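Cyclo(L-leucyl-L-phenylalanyl) synthase (Streptomyces noursei, PDB 3OQV) catalyses the ATP-independent formation of cyclo(L-phenylalanyl-L-leucyl) from aminoacyl-tRNAs, a step in the biosynthesis of the antibacterial peptide albonoursin. Local coordinates at residues E133-A138 / A181-F186; R129-R134 / P190-V195. All coordinates share one frame; numbering follows the deposited sequence.

Contact 1 of 2, residues E133-A138 / A181-F186; sequences ERTDRA and AEAPLF. With DTD (dithiane diol), chain B.
Thr135 of helix 126-141 packs against Ala183 and Pro184 of helix 169-193, a close helix-helix contact within the Rossmann fold of this enzyme, which resembles aminoacyl-tRNA synthetases. The backbones come nearest at Thr135 and Pro184, whose CA atoms are 6.2 Å apart, and small side chains permit this approach. No hydrogen bond crosses the interface; the meeting is by van der Waals contact alone. Thr135 reaches Pro184 at about a right angle, with OG1 3.7 Å from Pro184 CG and equally near CD, against the CG-CD bond of the pyrrolidine ring. Nearer the backbone, Thr135 CB lies 4.1 Å from Ala183 CB, while the methyl Thr135 CG2 rests 3.9 Å from Ala183 O.

Thr135 OG1 sits between its backbone N and carbonyl carbon (chi1 57°), turned back along the helix to hydrogen-bond Arg132 O, which satisfies the buried hydroxyl on its own helix. Pro184 has no N-H to give, and the helix kinks there; Glu182 O accepts from both Leu185 N and Phe186 N.

Glu182, which by similarity could be critical in catalysis, faces the ligand pocket instead of helix 126-141. Beyond CG its chain is extended, which brings Glu182 OE2 to 3.6 Å from C4 of the bound dithiane diol.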
loop_
_atom_site.group_PDB
_atom_site.type_symbol
_atom_site.label_atom_id
_atom_site.label_comp_id
_atom_site.label_asym_id
_atom_site.label_seq_id
_atom_site.Cartn_x
_atom_site.Cartn_y
_atom_site.Cartn_z
ATOM N N GLU A 133 11.927 -6.218 10.651
ATOM C CA GLU A 133 12.443 -7.287 11.495
ATOM C C GLU A 133 11.288 -8.079 12.129
ATOM O O GLU A 133 11.278 -9.315 12.109
ATOM C CB GLU A 133 13.355 -6.691 12.572
ATOM C CG GLU A 133 14.277 -7.691 13.264
ATOM C CD GLU A 133 14.934 -7.119 14.518
ATOM O OE1 GLU A 133 15.340 -5.935 14.502
ATOM O OE2 GLU A 133 15.037 -7.854 15.524
ATOM N N ARG A 134 10.298 -7.357 12.646
ATOM C CA ARG A 134 9.223 -7.969 13.421
ATOM C C ARG A 134 8.226 -8.694 12.525
ATOM O O ARG A 134 7.802 -9.802 12.843
ATOM C CB ARG A 134 8.487 -6.921 14.257
ATOM C CG ARG A 134 9.106 -6.668 15.612
ATOM C CD ARG A 134 8.389 -5.528 16.312
ATOM N NE ARG A 134 9.320 -4.457 16.650
ATOM C CZ ARG A 134 9.089 -3.165 16.460
ATOM N NH1 ARG A 134 7.936 -2.749 15.941
ATOM N NH2 ARG A 134 10.011 -2.283 16.816
ATOM N N THR A 135 7.838 -8.063 11.415
ATOM C CA THR A 135 6.907 -8.689 10.476
ATOM C C THR A 135 7.501 -9.915 9.760
ATOM O O THR A 135 6.814 -10.918 9.585
ATOM C CB THR A 135 6.333 -7.688 9.429
ATOM O OG1 THR A 135 7.404 -7.059 8.705
ATOM C CG2 THR A 135 5.467 -6.635 10.102
ATOM N N ASP A 136 8.764 -9.826 9.346
ATOM C CA ASP A 136 9.475 -10.984 8.802
ATOM C C ASP A 136 9.444 -12.169 9.761
ATOM O O ASP A 136 8.984 -13.245 9.402
ATOM C CB ASP A 136 10.924 -10.625 8.466
ATOM C CG ASP A 136 11.056 -9.872 7.146
ATOM O OD1 ASP A 136 10.082 -9.836 6.359
ATOM O OD2 ASP A 136 12.136 -9.295 6.905
ATOM N N ARG A 137 9.876 -11.940 11.000
ATOM C CA ARG A 137 9.807 -12.947 12.051
ATOM C C ARG A 137 8.399 -13.499 12.267
ATOM O O ARG A 137 8.208 -14.719 12.307
ATOM C CB ARG A 137 10.387 -12.402 13.363
ATOM C CG ARG A 137 9.839 -13.077 14.618
ATOM C CD ARG A 137 10.846 -13.061 15.758
ATOM N NE ARG A 137 11.745 -11.911 15.680
ATOM C CZ ARG A 137 11.463 -10.702 16.164
ATOM N NH1 ARG A 137 12.335 -9.709 16.021
ATOM N NH2 ARG A 137 10.306 -10.481 16.779
ATOM N N ALA A 138 7.415 -12.607 12.399
ATOM C CA ALA A 138 6.024 -13.028 12.523
ATOM C C ALA A 138 5.598 -13.934 11.379
ATOM O O ALA A 138 4.873 -14.908 11.596
ATOM C CB ALA A 138 5.090 -11.824 12.628
ATOM N N ALA A 181 7.198 -6.623 1.873
ATOM C CA ALA A 181 7.652 -5.232 1.866
ATOM C C ALA A 181 6.592 -4.261 2.414
ATOM O O ALA A 181 6.932 -3.241 3.010
ATOM C CB ALA A 181 8.108 -4.805 0.449
ATOM N N GLU A 182 5.320 -4.557 2.154
ATOM C CA GLU A 182 4.194 -3.699 2.561
ATOM C C GLU A 182 3.800 -3.921 4.018
ATOM O O GLU A 182 3.151 -3.072 4.637
ATOM C CB GLU A 182 2.976 -3.986 1.678
ATOM C CG GLU A 182 3.126 -3.485 0.239
ATOM C CD GLU A 182 1.816 -3.544 -0.530
ATOM O OE1 GLU A 182 1.065 -4.518 -0.344
ATOM O OE2 GLU A 182 1.502 -2.593 -1.278
ATOM N N ALA A 183 4.176 -5.079 4.549
ATOM C CA ALA A 183 3.632 -5.563 5.815
ATOM C C ALA A 183 3.904 -4.652 7.020
ATOM O O ALA A 183 3.032 -4.503 7.876
ATOM C CB ALA A 183 4.124 -6.986 6.099
ATOM N N PRO A 184 5.121 -4.076 7.118
ATOM C CA PRO A 184 5.360 -3.096 8.185
ATOM C C PRO A 184 4.292 -2.004 8.229
ATOM O O PRO A 184 3.895 -1.561 9.317
ATOM C CB PRO A 184 6.723 -2.507 7.808
ATOM C CG PRO A 184 7.445 -3.701 7.181
ATOM C CD PRO A 184 6.357 -4.391 6.371
ATOM N N LEU A 185 3.808 -1.602 7.061
ATOM C CA LEU A 185 2.804 -0.542 6.978
ATOM C C LEU A 185 1.412 -1.021 7.399
ATOM O O LEU A 185 0.695 -0.307 8.103
ATOM C CB LEU A 185 2.761 0.070 5.573
ATOM C CG LEU A 185 3.905 1.056 5.281
ATOM C CD1 LEU A 185 5.239 0.320 5.212
ATOM C CD2 LEU A 185 3.668 1.812 3.983
ATOM N N PHE A 186 1.056 -2.253 7.041
ATOM C CA PHE A 186 -0.252 -2.753 7.437
ATOM C C PHE A 186 -0.319 -3.412 8.820
ATOM O O PHE A 186 -1.387 -3.486 9.415
ATOM C CB PHE A 186 -0.982 -3.536 6.315
ATOM C CG PHE A 186 -0.308 -4.824 5.888
ATOM C CD1 PHE A 186 -0.418 -5.966 6.663
ATOM C CD2 PHE A 186 0.221 -4.943 4.606
ATOM C CE1 PHE A 186 0.124 -7.172 6.238
ATOM C CE2 PHE A 186 0.745 -6.160 4.157
ATOM C CZ PHE A 186 0.663 -7.279 4.959
HETATM S S1 DTD B . -0.439 -0.898 2.622
HETATM C C1 DTD B . -1.889 -1.571 1.882
HETATM C C2 DTD B . -2.408 -0.556 0.873
HETATM O O2 DTD B . -3.798 -0.792 0.613
HETATM C C3 DTD B . -1.573 -0.637 -0.403
HETATM O O3 DTD B . -2.356 -0.308 -1.558
HETATM C C4 DTD B . -0.373 0.299 -0.320
HETATM S S4 DTD B . 0.576 -0.018 1.136
#

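Contact 2 of 2, residues R129-R134 / P190-V195; sequences RAVRER and PGVFSV. With PO4 (phosphate ion), chain D.
Helix 126-141 meets the C-terminal end of helix 169-193 in a small apolar helix-helix contact, where Val131 packs on Gly191 and Val192. The two valines cross at about a right angle, and Val192 CG2 rests against the branched end of Val131, closest to Val131 CG2 at 3.8 Å. On both residues CG2 is anti to the carbonyl carbon, which leaves CG1 anti to the backbone N (chi1 174° in Val131, 172° in Val192). Val131 CG2 also lies 3.9 Å from Gly191 C, directly on backbone because Gly191 has no side chain. Pro184 is shared by both valines and extends the apolar patch.

Arg132, next along the helix, leads its side chain away from this interface, bending at chi2 (80°) toward a phosphate ion probably from the crystallisation liquor. Two weak hydrogen bonds join them: Arg132 NH1 points almost straight at phosphate O1 over 3.4 Å, and Arg132 NH2 reaches phosphate O2 at 3.3 Å with a more bent geometry. Asp136 and Tyr128 hold the guanidinium from within the helix, through NE and NH1 respectively. With an alanine in place of Arg132, the Asp136 carboxylate would probably lose its ion-pair mate and the phosphate two weak donors. Beyond Val192, Ser194 leaves the helix with positive phi, and Val195 N bonds back to Pro190 O, the six-to-one bond of a Schellman-like helix ending.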
loop_
_atom_site.group_PDB
_atom_site.type_symbol
_atom_site.label_atom_id
_atom_site.label_comp_id
_atom_site.label_asym_id
_atom_site.label_seq_id
_atom_site.Cartn_x
_atom_site.Cartn_y
_atom_site.Cartn_z
ATOM N N ARG A 129 12.774 -0.338 9.155
ATOM C CA ARG A 129 13.613 -1.526 9.307
ATOM C C ARG A 129 13.265 -2.259 10.604
ATOM O O ARG A 129 13.105 -3.482 10.627
ATOM C CB ARG A 129 15.097 -1.134 9.283
ATOM C CG ARG A 129 15.532 -0.491 7.963
ATOM C CD ARG A 129 17.038 -0.591 7.733
ATOM N NE ARG A 129 17.804 -0.223 8.920
ATOM C CZ ARG A 129 18.393 0.954 9.096
ATOM N NH1 ARG A 129 18.318 1.888 8.158
ATOM N NH2 ARG A 129 19.063 1.196 10.212
ATOM N N ALA A 130 13.106 -1.500 11.680
ATOM C CA ALA A 130 12.832 -2.112 12.980
ATOM C C ALA A 130 11.521 -2.906 12.936
ATOM O O ALA A 130 11.415 -3.990 13.522
ATOM C CB ALA A 130 12.800 -1.059 14.072
ATOM N N VAL A 131 10.520 -2.354 12.254
ATOM C CA VAL A 131 9.237 -3.021 12.152
ATOM C C VAL A 131 9.357 -4.244 11.260
ATOM O O VAL A 131 8.795 -5.294 11.555
ATOM C CB VAL A 131 8.131 -2.067 11.644
ATOM C CG1 VAL A 131 6.827 -2.836 11.416
ATOM C CG2 VAL A 131 7.930 -0.934 12.645
ATOM N N ARG A 132 10.107 -4.107 10.170
ATOM C CA ARG A 132 10.262 -5.182 9.204
ATOM C C ARG A 132 10.925 -6.423 9.806
ATOM O O ARG A 132 10.531 -7.543 9.510
ATOM C CB ARG A 132 11.057 -4.678 7.994
ATOM C CG ARG A 132 11.448 -5.742 6.988
ATOM C CD ARG A 132 10.310 -6.085 6.065
ATOM N NE ARG A 132 10.678 -7.150 5.130
ATOM C CZ ARG A 132 10.976 -6.965 3.848
ATOM N NH1 ARG A 132 10.957 -5.748 3.319
ATOM N NH2 ARG A 132 11.266 -8.008 3.084
ATOM N N GLU A 133 11.927 -6.218 10.651
ATOM C CA GLU A 133 12.443 -7.287 11.495
ATOM C C GLU A 133 11.288 -8.079 12.129
ATOM O O GLU A 133 11.278 -9.315 12.109
ATOM C CB GLU A 133 13.355 -6.691 12.572
ATOM C CG GLU A 133 14.277 -7.691 13.264
ATOM C CD GLU A 133 14.934 -7.119 14.518
ATOM O OE1 GLU A 133 15.340 -5.935 14.502
ATOM O OE2 GLU A 133 15.037 -7.854 15.524
ATOM N N ARG A 134 10.298 -7.357 12.646
ATOM C CA ARG A 134 9.223 -7.969 13.421
ATOM C C ARG A 134 8.226 -8.694 12.525
ATOM O O ARG A 134 7.802 -9.802 12.843
ATOM C CB ARG A 134 8.487 -6.921 14.257
ATOM C CG ARG A 134 9.106 -6.668 15.612
ATOM C CD ARG A 134 8.389 -5.528 16.312
ATOM N NE ARG A 134 9.320 -4.457 16.650
ATOM C CZ ARG A 134 9.089 -3.165 16.460
ATOM N NH1 ARG A 134 7.936 -2.749 15.941
ATOM N NH2 ARG A 134 10.011 -2.283 16.816
ATOM N N PRO A 190 1.986 2.721 13.390
ATOM C CA PRO A 190 2.461 3.564 14.482
ATOM C C PRO A 190 3.977 3.550 14.581
ATOM O O PRO A 190 4.590 4.608 14.730
ATOM C CB PRO A 190 1.825 2.939 15.736
ATOM C CG PRO A 190 0.574 2.271 15.223
ATOM C CD PRO A 190 0.912 1.803 13.811
ATOM N N GLY A 191 4.577 2.368 14.473
ATOM C CA GLY A 191 6.024 2.250 14.597
ATOM C C GLY A 191 6.772 2.736 13.366
ATOM O O GLY A 191 7.848 3.322 13.473
ATOM N N VAL A 192 6.212 2.482 12.191
ATOM C CA VAL A 192 6.820 2.946 10.941
ATOM C C VAL A 192 6.882 4.481 10.840
ATOM O O VAL A 192 7.870 5.045 10.332
ATOM C CB VAL A 192 6.085 2.356 9.714
ATOM C CG1 VAL A 192 6.588 2.994 8.421
ATOM C CG2 VAL A 192 6.309 0.826 9.643
ATOM N N PHE A 193 5.809 5.149 11.258
ATOM C CA PHE A 193 5.680 6.592 11.052
ATOM C C PHE A 193 5.852 7.360 12.360
ATOM O O PHE A 193 5.626 8.571 12.401
ATOM C CB PHE A 193 4.330 6.940 10.399
ATOM C CG PHE A 193 4.158 6.346 9.039
ATOM C CD1 PHE A 193 4.850 6.870 7.949
ATOM C CD2 PHE A 193 3.408 5.190 8.864
ATOM C CE1 PHE A 193 4.743 6.293 6.686
ATOM C CE2 PHE A 193 3.293 4.601 7.606
ATOM C CZ PHE A 193 3.965 5.150 6.516
ATOM N N SER A 194 6.149 6.635 13.437
ATOM C CA SER A 194 6.346 7.224 14.773
ATOM C C SER A 194 5.171 8.090 15.237
ATOM O O SER A 194 5.346 9.262 15.609
ATOM C CB SER A 194 7.648 8.049 14.839
ATOM O OG SER A 194 8.672 7.509 14.023
ATOM N N VAL A 195 3.987 7.494 15.285
ATOM C CA VAL A 195 2.802 8.189 15.749
ATOM C C VAL A 195 2.050 7.249 16.665
ATOM O O VAL A 195 2.236 6.029 16.592
ATOM C CB VAL A 195 1.881 8.573 14.572
ATOM C CG1 VAL A 195 2.474 9.740 13.790
ATOM C CG2 VAL A 195 1.638 7.361 13.670
HETATM P P PO4 D . 13.204 -5.837 0.177
HETATM O O1 PO4 D . 11.786 -5.330 0.000
HETATM O O2 PO4 D . 13.144 -7.331 0.404
HETATM O O3 PO4 D . 14.031 -5.522 -1.048
HETATM O O4 PO4 D . 13.839 -5.157 1.365
#

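Contacts 1 and 2 join the same two helices, 126-141 and 169-193, and share Glu133 and Arg134; their centres are about 8 Å apart. Pro184 is the residue between them: its CA lies 3.6 Å from Val131 CG1, its O 3.4 Å from Val192 CG2, and its CG 3.8 Å from Arg132 CA, so the two contacts run together in one packed interface. One turn earlier on helix 169-193, Ala181 CA packs 3.6 Å from Arg132 NH1. Contact 1 is closer to the active site, since it includes Glu182 of the dithiane diol pocket, which also contains the inferred nucleophile Ser37. In contact 2 the side chain of Val192 remains about 10 Å from the bound ligand.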